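PDB 4AKX: EXOU, which mediates cytotoxicity as a type III secretion toxin of Pseudomonas aeruginosa, carries a patatin-like phospholipase domain and probably hydrolyses host phospholipids. Local coordinates for residues Leu77-Leu82 and Ile108-Gly113; Asn342-Leu347 and Arg392-Val397; Met104-Arg109 and Ile249-Thr254; Ala121-Ser126 and Arg201-Lys206; Ala91-Met96 and His426-Leu431. One frame throughout, in Å; residues are numbered along the deposited sequence.

Contact 1: residues Leu77-Leu82 and Ile108-Gly113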
# COMPACT_ATOMS: atom_id res chain seq x y z
N LEU B 77 20.77 35.26 22.25
CA LEU B 77 20.78 34.17 23.23
C LEU B 77 20.00 34.55 24.52
O LEU B 77 20.44 35.41 25.32
CB LEU B 77 22.22 33.72 23.54
CG LEU B 77 22.73 32.43 22.90
CD1 LEU B 77 24.00 32.01 23.61
CD2 LEU B 77 21.71 31.31 22.98
N THR B 78 18.84 33.95 24.70
CA THR B 78 18.04 34.28 25.85
C THR B 78 17.68 33.05 26.65
O THR B 78 16.86 33.14 27.56
CB THR B 78 16.75 34.98 25.44
OG1 THR B 78 16.00 34.11 24.58
CG2 THR B 78 17.04 36.32 24.73
N SER B 79 18.26 31.91 26.30
CA SER B 79 17.84 30.63 26.89
C SER B 79 18.85 29.52 26.91
O SER B 79 19.62 29.33 25.97
CB SER B 79 16.52 30.13 26.29
OG SER B 79 15.42 30.54 27.10
N LEU B 80 18.80 28.74 27.99
CA LEU B 80 19.78 27.72 28.31
C LEU B 80 19.05 26.43 28.65
O LEU B 80 18.34 26.37 29.67
CB LEU B 80 20.64 28.16 29.50
CG LEU B 80 21.92 27.39 29.84
CD1 LEU B 80 22.58 26.75 28.62
CD2 LEU B 80 22.90 28.32 30.54
N VAL B 81 19.20 25.43 27.79
CA VAL B 81 18.50 24.16 27.96
C VAL B 81 19.52 23.11 28.34
O VAL B 81 20.44 22.83 27.58
CB VAL B 81 17.75 23.72 26.68
CG1 VAL B 81 17.12 22.35 26.85
CG2 VAL B 81 16.69 24.74 26.30
N LEU B 82 19.35 22.52 29.52
CA LEU B 82 20.33 21.60 30.09
C LEU B 82 19.75 20.20 30.15
O LEU B 82 18.76 19.96 30.86
CB LEU B 82 20.69 22.06 31.50
CG LEU B 82 22.17 22.22 31.85
CD1 LEU B 82 22.96 22.55 30.60
CD2 LEU B 82 22.31 23.33 32.87
N ILE B 108 21.08 36.05 29.23
CA ILE B 108 20.16 34.94 29.48
C ILE B 108 18.97 35.40 30.30
O ILE B 108 19.12 36.17 31.27
CB ILE B 108 20.88 33.78 30.21
CG1 ILE B 108 22.16 33.40 29.47
CG2 ILE B 108 19.96 32.57 30.37
CD1 ILE B 108 21.98 32.39 28.35
N ARG B 109 17.78 34.94 29.90
CA ARG B 109 16.56 35.22 30.65
C ARG B 109 15.78 33.99 31.09
O ARG B 109 14.72 34.12 31.70
CB ARG B 109 15.66 36.16 29.87
CG ARG B 109 16.08 37.62 30.00
CD ARG B 109 15.19 38.52 29.16
NE ARG B 109 15.89 39.74 28.77
CZ ARG B 109 16.89 39.77 27.89
NH1 ARG B 109 17.31 38.65 27.32
NH2 ARG B 109 17.48 40.93 27.59
N SER B 110 16.31 32.80 30.80
CA SER B 110 15.58 31.54 31.01
C SER B 110 16.52 30.33 31.16
O SER B 110 17.54 30.26 30.49
CB SER B 110 14.60 31.29 29.86
OG SER B 110 13.52 30.47 30.27
N MSE B 111 16.16 29.38 32.01
CA MSE B 111 16.94 28.17 32.11
C MSE B 111 16.09 26.96 32.27
O MSE B 111 15.13 26.97 33.05
CB MSE B 111 17.83 28.28 33.31
CG MSE B 111 19.24 28.59 32.84
SE MSE B 111 20.13 29.46 34.36
CE MSE B 111 21.01 30.98 33.45
N SER B 112 16.46 25.90 31.55
CA SER B 112 15.60 24.74 31.39
C SER B 112 16.41 23.47 31.45
O SER B 112 17.30 23.26 30.63
CB SER B 112 14.86 24.80 30.04
OG SER B 112 13.81 25.76 30.04
N GLY B 113 16.10 22.61 32.41
CA GLY B 113 16.90 21.42 32.61
C GLY B 113 16.05 20.24 32.97
O GLY B 113 14.95 20.39 33.53
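Four backbone hydrogen bonds join 77-82 to 108-113, and the two strands run parallel. The first is R109 N to T78 O, 3.1 Å, with the donor well above the carbonyl plane. L80 then bonds to the residues before and after M111. L80 N gives to S110 O at 3.2 Å, and L80 O takes S112 N at 2.7 Å. S112 N lies nearly along the C=O axis of L80, as L82 N does on that of S112. L82 N gives to S112 O, and L82 goes on to a backbone bond with S114. The bridged pairs are L80 with M111, V81 with S112 and L82 with G113.

On the face of L80 and M111 the two side chains lie side by side and point the same way. L80 CB meets CG of the selenomethionine M111 at 3.6 Å. The other face carries V81 and S112. At the start, the side chains of T78 and R109 cross obliquely, with T78 CG2 3.5 Å from R109 NH1. T78 O has a second donor, S79 OG, at 3.0 Å, so this carbonyl is gripped twice. S79 OG also borders S110 CB, while S110 OG is bonded to T254 OG1.

Both strands belong to the beta-alpha-beta unit 77-82, 93-102, 110-114 of the patatin-like domain. G113 is part of a GxSxG sequence, probably the nucleophile elbow. Strand 343-348 flanks 77-82 and strand 254-263 flanks 110-114. Helix 115-125 packs on M111 through A121 and L124.

Contact 2: residues Asn342-Leu347 and Arg392-Val397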
# COMPACT_ATOMS: atom_id res chain seq x y z
N ASN B 342 14.35 34.29 19.67
CA ASN B 342 15.51 34.01 20.48
C ASN B 342 16.17 32.71 20.08
O ASN B 342 15.68 32.00 19.22
CB ASN B 342 15.13 33.96 21.96
CG ASN B 342 14.20 32.83 22.25
OD1 ASN B 342 14.62 31.67 22.26
ND2 ASN B 342 12.93 33.13 22.45
N ASP B 343 17.28 32.40 20.73
CA ASP B 343 18.07 31.24 20.41
C ASP B 343 18.24 30.44 21.67
O ASP B 343 18.10 30.97 22.78
CB ASP B 343 19.45 31.67 19.92
CG ASP B 343 19.59 31.62 18.42
OD1 ASP B 343 18.58 31.81 17.72
OD2 ASP B 343 20.72 31.37 17.93
N ASN B 344 18.58 29.18 21.50
CA ASN B 344 18.88 28.32 22.62
C ASN B 344 20.29 27.80 22.57
O ASN B 344 20.79 27.43 21.51
CB ASN B 344 17.93 27.15 22.64
CG ASN B 344 16.55 27.57 23.02
OD1 ASN B 344 16.32 27.94 24.17
ND2 ASN B 344 15.63 27.56 22.07
N LEU B 345 20.95 27.78 23.72
CA LEU B 345 22.17 27.01 23.87
C LEU B 345 21.79 25.70 24.51
O LEU B 345 21.32 25.69 25.66
CB LEU B 345 23.20 27.76 24.72
CG LEU B 345 24.62 27.19 24.75
CD1 LEU B 345 25.07 26.67 23.40
CD2 LEU B 345 25.59 28.24 25.26
N ILE B 346 21.93 24.62 23.77
CA ILE B 346 21.46 23.35 24.25
C ILE B 346 22.66 22.49 24.53
O ILE B 346 23.40 22.15 23.61
CB ILE B 346 20.56 22.66 23.22
CG1 ILE B 346 19.54 23.65 22.65
CG2 ILE B 346 19.83 21.50 23.87
CD1 ILE B 346 19.22 23.44 21.17
N LEU B 347 22.87 22.17 25.81
CA LEU B 347 23.96 21.28 26.23
C LEU B 347 23.48 19.84 26.48
O LEU B 347 22.59 19.60 27.31
CB LEU B 347 24.66 21.84 27.48
CG LEU B 347 25.33 23.20 27.27
CD1 LEU B 347 25.47 23.94 28.57
CD2 LEU B 347 26.68 23.04 26.59
N ARG B 392 19.93 21.05 15.95
CA ARG B 392 21.33 20.69 15.83
C ARG B 392 22.22 21.95 15.87
O ARG B 392 23.24 21.98 16.56
CB ARG B 392 21.55 19.91 14.54
CG ARG B 392 22.96 19.39 14.34
CD ARG B 392 23.21 18.10 15.12
NE ARG B 392 22.22 17.06 14.86
CZ ARG B 392 22.25 16.22 13.82
NH1 ARG B 392 23.21 16.31 12.90
NH2 ARG B 392 21.31 15.29 13.69
N GLU B 393 21.81 22.99 15.16
CA GLU B 393 22.63 24.18 14.98
C GLU B 393 22.83 24.88 16.31
O GLU B 393 23.80 25.61 16.50
CB GLU B 393 21.97 25.12 13.96
CG GLU B 393 22.68 26.46 13.73
CD GLU B 393 23.73 26.39 12.64
OE1 GLU B 393 24.55 25.44 12.65
OE2 GLU B 393 23.75 27.31 11.79
N GLN B 394 21.91 24.65 17.24
CA GLN B 394 21.92 25.35 18.52
C GLN B 394 22.33 24.41 19.64
O GLN B 394 22.16 24.73 20.82
CB GLN B 394 20.54 25.88 18.85
CG GLN B 394 19.94 26.82 17.83
CD GLN B 394 18.73 27.55 18.39
OE1 GLN B 394 18.68 28.78 18.41
NE2 GLN B 394 17.77 26.78 18.89
N THR B 395 22.84 23.24 19.29
CA THR B 395 23.20 22.27 20.29
C THR B 395 24.68 21.90 20.25
O THR B 395 25.18 21.30 19.27
CB THR B 395 22.26 21.02 20.25
OG1 THR B 395 22.13 20.48 21.56
CG2 THR B 395 22.77 19.92 19.29
N VAL B 396 25.39 22.30 21.30
CA VAL B 396 26.74 21.79 21.56
C VAL B 396 26.72 20.58 22.51
O VAL B 396 26.01 20.58 23.52
CB VAL B 396 27.73 22.90 22.02
CG1 VAL B 396 27.01 23.99 22.81
CG2 VAL B 396 28.90 22.31 22.82
N VAL B 397 27.48 19.55 22.15
CA VAL B 397 27.33 18.23 22.74
C VAL B 397 28.67 17.72 23.29
O VAL B 397 29.52 17.25 22.53
CB VAL B 397 26.70 17.25 21.71
CG1 VAL B 397 27.63 16.98 20.54
CG2 VAL B 397 26.26 15.95 22.37
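The last two strands of the mixed sheet meet here, 343-348 and the outermost 395-397. They run parallel at 21° and pair I346 with T395 and L347 with V396. A type I turn from R392 to T395 leads into the outer strand and is closed by T395 N to R392 O.

Q394, in that turn, reaches back along the inner strand. Its CG is anti to the carbonyl carbon (chi1 -58°) and the chain beyond is extended. This puts the amide beside N344, and N344 N gives a hydrogen bond to Q394 OE1 at 3.1 Å. The donor stands above the amide plane, 62° out of it. The main chain of Q394 binds too: I346 N meets Q394 O at 3.0 Å, nearly along the C=O axis. T395 OG1 gives to I346 O at 2.9 Å, from above the carbonyl plane.

Q394 OE1 also lies close to the D343 carboxylate, whose plane is almost perpendicular to the amide. Both are acceptors. R340 bonds to both, and R442 and R74 add salt bridges to D343. The arginines probably offset the closeness of these acceptors.

The apolar contacts fall on two faces. V396 CG1 touches L345 CD1 at 3.4 Å and L347 CD2 at 3.9 Å. I346 CD1 touches Q394 CB at 3.6 Å.

Helix 423-441 covers L345 with V435, H438 and L439, and L347 with V435. V326 packs on I346, and I330 on N344. On its other edge the inner strand bonds to 77-82.

Contact 3: residues Met104-Arg109 and Ile249-Thr254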
# COMPACT_ATOMS: atom_id res chain seq x y z
N MSE B 104 27.82 36.91 28.14
CA MSE B 104 26.46 36.84 27.62
C MSE B 104 25.63 36.11 28.62
O MSE B 104 24.54 35.63 28.30
CB MSE B 104 26.44 36.06 26.31
CG MSE B 104 26.39 37.00 25.12
SE MSE B 104 27.40 36.14 23.65
CE MSE B 104 26.44 36.93 22.12
N LEU B 105 26.15 35.99 29.84
CA LEU B 105 25.39 35.39 30.91
C LEU B 105 24.33 36.36 31.34
O LEU B 105 23.20 35.97 31.61
CB LEU B 105 26.28 35.02 32.08
CG LEU B 105 25.62 34.16 33.17
CD1 LEU B 105 25.14 32.82 32.62
CD2 LEU B 105 26.54 33.95 34.37
N ASP B 106 24.68 37.65 31.39
CA ASP B 106 23.70 38.70 31.62
C ASP B 106 22.49 38.47 30.71
O ASP B 106 21.35 38.49 31.16
CB ASP B 106 24.30 40.08 31.34
CG ASP B 106 24.68 40.84 32.63
OD1 ASP B 106 24.28 40.39 33.74
OD2 ASP B 106 25.37 41.89 32.51
N GLY B 107 22.78 38.20 29.44
CA GLY B 107 21.77 38.21 28.38
C GLY B 107 20.75 37.09 28.47
O GLY B 107 19.68 37.18 27.87
N ILE B 108 21.08 36.05 29.23
CA ILE B 108 20.16 34.94 29.48
C ILE B 108 18.97 35.40 30.30
O ILE B 108 19.12 36.17 31.27
CB ILE B 108 20.88 33.78 30.21
CG1 ILE B 108 22.16 33.40 29.47
CG2 ILE B 108 19.96 32.57 30.37
CD1 ILE B 108 21.98 32.39 28.35
N ARG B 109 17.78 34.94 29.90
CA ARG B 109 16.56 35.22 30.65
C ARG B 109 15.78 33.99 31.09
O ARG B 109 14.72 34.12 31.70
CB ARG B 109 15.66 36.16 29.87
CG ARG B 109 16.08 37.62 30.00
CD ARG B 109 15.19 38.52 29.16
NE ARG B 109 15.89 39.74 28.77
CZ ARG B 109 16.89 39.77 27.89
NH1 ARG B 109 17.31 38.65 27.32
NH2 ARG B 109 17.48 40.93 27.59
N ILE B 249 16.18 42.31 38.48
CA ILE B 249 17.61 42.04 38.32
C ILE B 249 17.81 41.06 37.18
O ILE B 249 17.11 40.05 37.12
CB ILE B 249 18.21 41.45 39.61
CG1 ILE B 249 18.15 42.48 40.75
CG2 ILE B 249 19.62 40.94 39.36
CD1 ILE B 249 18.36 41.91 42.13
N PRO B 250 18.77 41.35 36.27
CA PRO B 250 19.08 40.48 35.11
C PRO B 250 20.03 39.29 35.38
O PRO B 250 20.33 38.54 34.46
CB PRO B 250 19.69 41.45 34.09
CG PRO B 250 20.30 42.53 34.93
CD PRO B 250 19.45 42.66 36.17
N GLN B 251 20.52 39.13 36.61
CA GLN B 251 21.34 37.97 36.97
C GLN B 251 20.49 36.90 37.65
O GLN B 251 20.98 35.81 38.00
CB GLN B 251 22.50 38.35 37.88
CG GLN B 251 23.52 39.28 37.26
CD GLN B 251 23.32 40.71 37.71
OE1 GLN B 251 22.32 41.35 37.37
NE2 GLN B 251 24.25 41.21 38.51
N ILE B 252 19.22 37.21 37.85
CA ILE B 252 18.25 36.18 38.19
C ILE B 252 17.46 35.72 36.97
O ILE B 252 16.91 36.52 36.19
CB ILE B 252 17.31 36.55 39.37
CG1 ILE B 252 16.79 37.97 39.21
CG2 ILE B 252 18.04 36.38 40.70
CD1 ILE B 252 17.02 38.83 40.44
N LYS B 253 17.44 34.40 36.82
CA LYS B 253 16.86 33.76 35.67
C LYS B 253 15.62 32.97 36.08
O LYS B 253 15.47 32.60 37.24
CB LYS B 253 17.91 32.87 35.01
CG LYS B 253 19.34 33.40 35.14
CD LYS B 253 19.59 34.68 34.35
CE LYS B 253 21.08 35.03 34.32
NZ LYS B 253 21.35 36.29 33.58
N THR B 254 14.70 32.79 35.13
CA THR B 254 13.55 31.90 35.29
C THR B 254 13.98 30.45 35.22
O THR B 254 15.10 30.14 34.80
CB THR B 254 12.54 32.13 34.17
OG1 THR B 254 13.17 31.83 32.91
CG2 THR B 254 12.06 33.56 34.18
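Hydrogen bonds from one ammonium group dominate this contact between two loops. K253 sends its side chain across to 104-109. Its chain is bent at chi2 (-68°) and straight beyond, so NZ arrives among main-chain carbonyls. K253 NZ bonds to L105 O at 2.7 Å and to I108 O at 3.2 Å. In both cases it stands somewhat above the carbonyl plane. A third bond, from K253 NZ to P250 O at 2.6 Å, stays within the lysine's own loop and lies in the carbonyl plane. D106 O is also near K253 NZ, at 3.3 Å. The positive charge is thus ringed by carbonyl oxygens, which would help to stabilise it.

One further hydrogen bond comes from a hydroxyl. T254 OG1 gives to R109 O at 3.0 Å, in the carbonyl plane and on a lone pair. OG1 sits between the backbone N and the carbonyl carbon (chi1 61°). It is also bonded to S110 OG.

Among charges, the D106 carboxylate is near the lysine without meeting it, with D106 OD1 5.0 Å from K253 NZ. The attraction is probably modest.

Van der Waals contact comes chiefly from the lysine chain, which runs along the L105 and I108 carbonyls. Apart from it, D106 OD1 lies 3.8 Å from Q251 CG, and the carboxylate and amide planes stand almost at right angles.

Residues L105 to I108 form a type I turn, with I108 N also bonded to L105 O. K253 therefore binds a carbonyl at each end of that turn. K253 and T254 bond the turn before strand 110-114 to the loop before strand 254-263, where two parallel neighbours of the patatin-like sheet begin.

Contact 4: residues Ala121-Ser126 and Arg201-Lys206; sequences AALLAS and RDETRK
The guanidinium of R205 is a flat group on helix 195-214, turned away from the contact. R201 O lies 3.6 Å from its plane on one face, over its centre. R205 NH2 forms a salt bridge with D202 OD1 at 2.5 Å, one turn earlier, though the hydrogen bond in it is weak because it is strongly bent.

The contact toward helix 115-125 is made mainly by carbon atoms. S126 points at the neighbouring helix. S126 CB touches T204 CA at 3.3 Å and T204 CG2 at 3.4 Å. S126 OG is turned back to its own chain. It sits between the backbone N and the carbonyl carbon (chi1 83°) and gives to L123 O. The S126-T204 packing joins two helices of the patatin-like domain. Helix 115-125 follows strand 110-114, and the probable nucleophile elbow lies at their junction. The contact is at the C-terminal end of this helix.

T204 OG1 likewise bonds within its own helix, to L200 O. With OG1 between N and the carbonyl carbon, CG2 lies against S126 CB. No hydrogen bond crosses between the segments. Beside this pair, L123 CD2 meets E203 CB at 3.9 Å, the two chains crossing obliquely. Helix 130-137 adds L136 against both, and F133 against L123.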
# COMPACT_ATOMS: atom_id res chain seq x y z
N ALA B 121 20.58 23.89 36.83
CA ALA B 121 19.95 25.14 36.37
C ALA B 121 19.17 25.85 37.48
O ALA B 121 18.99 27.08 37.43
CB ALA B 121 19.05 24.87 35.19
N ALA B 122 18.67 25.07 38.45
CA ALA B 122 18.19 25.60 39.73
C ALA B 122 19.23 26.53 40.34
O ALA B 122 19.02 27.74 40.42
CB ALA B 122 17.88 24.46 40.69
N LEU B 123 20.36 25.95 40.74
CA LEU B 123 21.50 26.71 41.25
C LEU B 123 21.71 27.99 40.48
O LEU B 123 21.87 29.06 41.06
CB LEU B 123 22.78 25.86 41.20
CG LEU B 123 22.75 24.50 41.91
CD1 LEU B 123 23.93 23.61 41.50
CD2 LEU B 123 22.67 24.67 43.43
N LEU B 124 21.69 27.88 39.16
CA LEU B 124 22.13 28.99 38.32
C LEU B 124 21.10 30.10 38.21
O LEU B 124 21.45 31.28 38.26
CB LEU B 124 22.57 28.49 36.95
CG LEU B 124 23.96 27.89 37.05
CD1 LEU B 124 24.11 26.61 36.24
CD2 LEU B 124 25.01 28.95 36.69
N ALA B 125 19.84 29.70 38.10
CA ALA B 125 18.75 30.66 38.02
C ALA B 125 18.67 31.47 39.32
O ALA B 125 18.61 32.70 39.29
CB ALA B 125 17.43 29.96 37.73
N SER B 126 18.74 30.77 40.45
CA SER B 126 18.91 31.38 41.79
C SER B 126 19.91 32.56 41.85
O SER B 126 19.84 33.38 42.77
CB SER B 126 19.28 30.31 42.82
OG SER B 126 20.67 30.02 42.81
N ARG B 201 18.18 24.41 48.96
CA ARG B 201 17.34 25.45 49.57
C ARG B 201 18.20 26.64 49.96
O ARG B 201 17.79 27.79 49.82
CB ARG B 201 16.59 24.93 50.80
CG ARG B 201 15.21 24.35 50.50
CD ARG B 201 14.23 24.57 51.65
NE ARG B 201 14.92 24.60 52.94
CZ ARG B 201 15.28 23.51 53.61
NH1 ARG B 201 15.01 22.30 53.13
NH2 ARG B 201 15.92 23.63 54.77
N ASP B 202 19.41 26.34 50.41
CA ASP B 202 20.30 27.35 50.93
C ASP B 202 21.14 28.01 49.82
O ASP B 202 21.21 29.25 49.74
CB ASP B 202 21.18 26.75 52.03
CG ASP B 202 20.36 26.07 53.13
OD1 ASP B 202 19.10 26.14 53.08
OD2 ASP B 202 20.96 25.45 54.05
N GLU B 203 21.74 27.20 48.96
CA GLU B 203 22.44 27.71 47.78
C GLU B 203 21.61 28.77 47.05
O GLU B 203 22.03 29.92 46.92
CB GLU B 203 22.81 26.56 46.83
CG GLU B 203 23.98 25.73 47.33
CD GLU B 203 25.18 26.59 47.73
OE1 GLU B 203 25.70 27.33 46.86
OE2 GLU B 203 25.60 26.52 48.91
N THR B 204 20.42 28.36 46.61
CA THR B 204 19.45 29.26 45.99
C THR B 204 19.16 30.51 46.85
O THR B 204 19.19 31.63 46.34
CB THR B 204 18.13 28.53 45.66
OG1 THR B 204 17.67 27.81 46.81
CG2 THR B 204 18.33 27.56 44.50
N ARG B 205 18.90 30.31 48.14
CA ARG B 205 18.50 31.38 49.05
C ARG B 205 19.65 32.39 49.24
O ARG B 205 19.41 33.58 49.43
CB ARG B 205 18.05 30.80 50.39
CG ARG B 205 16.80 31.40 51.01
CD ARG B 205 16.72 31.14 52.53
NE ARG B 205 17.24 29.84 52.97
CZ ARG B 205 16.51 28.73 53.13
NH1 ARG B 205 15.21 28.74 52.89
NH2 ARG B 205 17.08 27.59 53.52
N LYS B 206 20.90 31.91 49.18
CA LYS B 206 22.07 32.79 49.25
C LYS B 206 22.20 33.69 48.03
O LYS B 206 22.30 34.92 48.15
CB LYS B 206 23.36 32.00 49.47
CG LYS B 206 23.94 32.16 50.87
CD LYS B 206 25.11 31.22 51.13
CE LYS B 206 26.43 31.85 50.71
NZ LYS B 206 27.45 30.81 50.39

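Contact 5: residues Ala91-Met96 and His426-Leu431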
# COMPACT_ATOMS: atom_id res chain seq x y z
N ALA B 91 31.04 18.77 34.61
CA ALA B 91 31.53 19.46 33.41
C ALA B 91 30.84 20.81 33.27
O ALA B 91 31.42 21.77 32.75
CB ALA B 91 31.30 18.61 32.18
N TYR B 92 29.61 20.87 33.79
CA TYR B 92 28.69 22.01 33.62
C TYR B 92 29.30 23.40 33.85
O TYR B 92 28.96 24.34 33.13
CB TYR B 92 27.45 21.83 34.50
CG TYR B 92 26.36 20.95 33.92
CD1 TYR B 92 26.05 20.98 32.56
CD2 TYR B 92 25.59 20.13 34.76
CE1 TYR B 92 25.03 20.18 32.04
CE2 TYR B 92 24.57 19.34 34.25
CZ TYR B 92 24.29 19.37 32.89
OH TYR B 92 23.29 18.58 32.39
N PRO B 93 30.18 23.55 34.86
CA PRO B 93 30.79 24.87 35.10
C PRO B 93 31.78 25.30 34.01
O PRO B 93 32.16 26.48 33.97
CB PRO B 93 31.53 24.68 36.43
CG PRO B 93 30.86 23.52 37.07
CD PRO B 93 30.48 22.61 35.95
N GLY B 94 32.19 24.37 33.15
CA GLY B 94 32.93 24.72 31.94
C GLY B 94 32.19 25.78 31.14
O GLY B 94 32.70 26.89 30.91
N ALA B 95 30.96 25.45 30.75
CA ALA B 95 30.08 26.38 30.05
C ALA B 95 29.85 27.67 30.84
O ALA B 95 29.90 28.76 30.28
CB ALA B 95 28.75 25.72 29.74
N MSE B 96 29.62 27.54 32.15
CA MSE B 96 29.19 28.67 32.95
C MSE B 96 30.23 29.73 32.87
O MSE B 96 29.92 30.91 32.69
CB MSE B 96 28.93 28.26 34.40
CG MSE B 96 27.87 27.15 34.55
SE MSE B 96 26.40 27.20 33.21
CE MSE B 96 26.01 25.27 33.10
N HIS B 426 39.60 18.93 33.66
CA HIS B 426 39.68 18.61 32.23
C HIS B 426 38.36 18.85 31.53
O HIS B 426 38.31 19.48 30.47
CB HIS B 426 40.09 17.16 32.05
CG HIS B 426 40.32 16.76 30.62
ND1 HIS B 426 39.69 15.71 30.05
CD2 HIS B 426 41.16 17.29 29.64
CE1 HIS B 426 40.12 15.57 28.79
NE2 HIS B 426 41.01 16.53 28.53
N LEU B 427 37.29 18.34 32.13
CA LEU B 427 35.95 18.48 31.60
C LEU B 427 35.44 19.92 31.65
O LEU B 427 34.71 20.35 30.76
CB LEU B 427 35.00 17.53 32.32
CG LEU B 427 34.93 16.11 31.71
CD1 LEU B 427 36.29 15.54 31.27
CD2 LEU B 427 34.19 15.15 32.64
N GLN B 428 35.84 20.66 32.68
CA GLN B 428 35.51 22.08 32.75
C GLN B 428 36.39 22.92 31.81
O GLN B 428 36.23 24.14 31.73
CB GLN B 428 35.61 22.60 34.19
CG GLN B 428 34.56 22.06 35.15
CD GLN B 428 34.93 22.27 36.62
OE1 GLN B 428 36.04 22.70 36.95
NE2 GLN B 428 34.00 21.94 37.52
N GLU B 429 37.31 22.26 31.11
CA GLU B 429 38.14 22.92 30.08
C GLU B 429 37.68 22.59 28.65
O GLU B 429 37.56 23.49 27.80
CB GLU B 429 39.62 22.56 30.25
CG GLU B 429 40.57 23.40 29.39
CD GLU B 429 41.71 22.58 28.78
OE1 GLU B 429 41.78 21.31 28.99
OE2 GLU B 429 42.55 23.20 28.07
N ARG B 430 37.46 21.30 28.37
CA ARG B 430 36.88 20.86 27.10
C ARG B 430 35.59 21.63 26.79
O ARG B 430 35.40 22.12 25.68
CB ARG B 430 36.61 19.35 27.12
CG ARG B 430 37.87 18.48 27.13
CD ARG B 430 37.55 17.02 27.43
NE ARG B 430 37.33 16.21 26.22
CZ ARG B 430 38.09 15.19 25.83
NH1 ARG B 430 39.14 14.80 26.55
NH2 ARG B 430 37.80 14.53 24.71
N LEU B 431 34.72 21.74 27.80
CA LEU B 431 33.46 22.47 27.67
C LEU B 431 33.69 23.96 27.48
O LEU B 431 33.24 24.54 26.50
CB LEU B 431 32.57 22.26 28.89
CG LEU B 431 31.11 22.64 28.65
CD1 LEU B 431 30.63 22.03 27.33
CD2 LEU B 431 30.23 22.19 29.80
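L431 buries more area here than any other residue. Its CG is anti to the backbone N (chi1 -163°) and chi2 is 47°. This conformation lays CD2 across the start of helix 93-102. L431 CD2 touches A91 O at 3.2 Å, A95 N at 3.5 Å and A95 CB at 3.8 Å. L431 CB rests on G94 CA at 3.9 Å.

Q428 lies three residues earlier and takes a different rotamer. CG is anti to the carbonyl carbon (chi1 -69°) and the chain beyond is extended. The amide therefore reaches the P93 ring; the two side chains cross obliquely, with Q428 NE2 3.5 Å from P93 CG. NE2 also has a weak hydrogen bond to A90 O.

The contact is a helix-helix one between 93-102, the helix of the beta-alpha-beta unit 77-82, 93-102, 110-114 of the patatin-like domain, and 423-441, far along the chain. G94 lies at the closest approach, G94 CA being 3.8 Å from Q428 CA. With no side chain there, G94 CA also makes a CH...O contact to Q428 O at 3.4 Å. No hydrogen bond across the segments is involved.

L427 CB packs against A91 CB, at 3.9 Å. Y92 turns away toward F349 and the probable nucleophile elbow. L347 touches both A95 and L431 from strand 343-348 of the sheet. F133 of helix 130-137 lies against P93, and K134 against Q428.

From the N terminus, strand 77-82 opens contact 1. Residues 91-96 then open contact 5, and 104-109 open contact 3. Contact 1 closes first, at 108-113, so it crosses contact 5 and shares I108 and R109 with contact 3. Contact 4 runs from 121-126 to 201-206. It is nested in contact 3, which closes at 249-254. Contact 2 follows, from 342-347 to 392-397. Contact 5 closes last, at 426-431, and encloses contacts 2, 3 and 4. Contacts 1 and 2 are two of the parallel strand pairings of the sheet. Contact 3 ties the loops that enter two neighbouring strands, and contacts 4 and 5 tie helices beside the sheet.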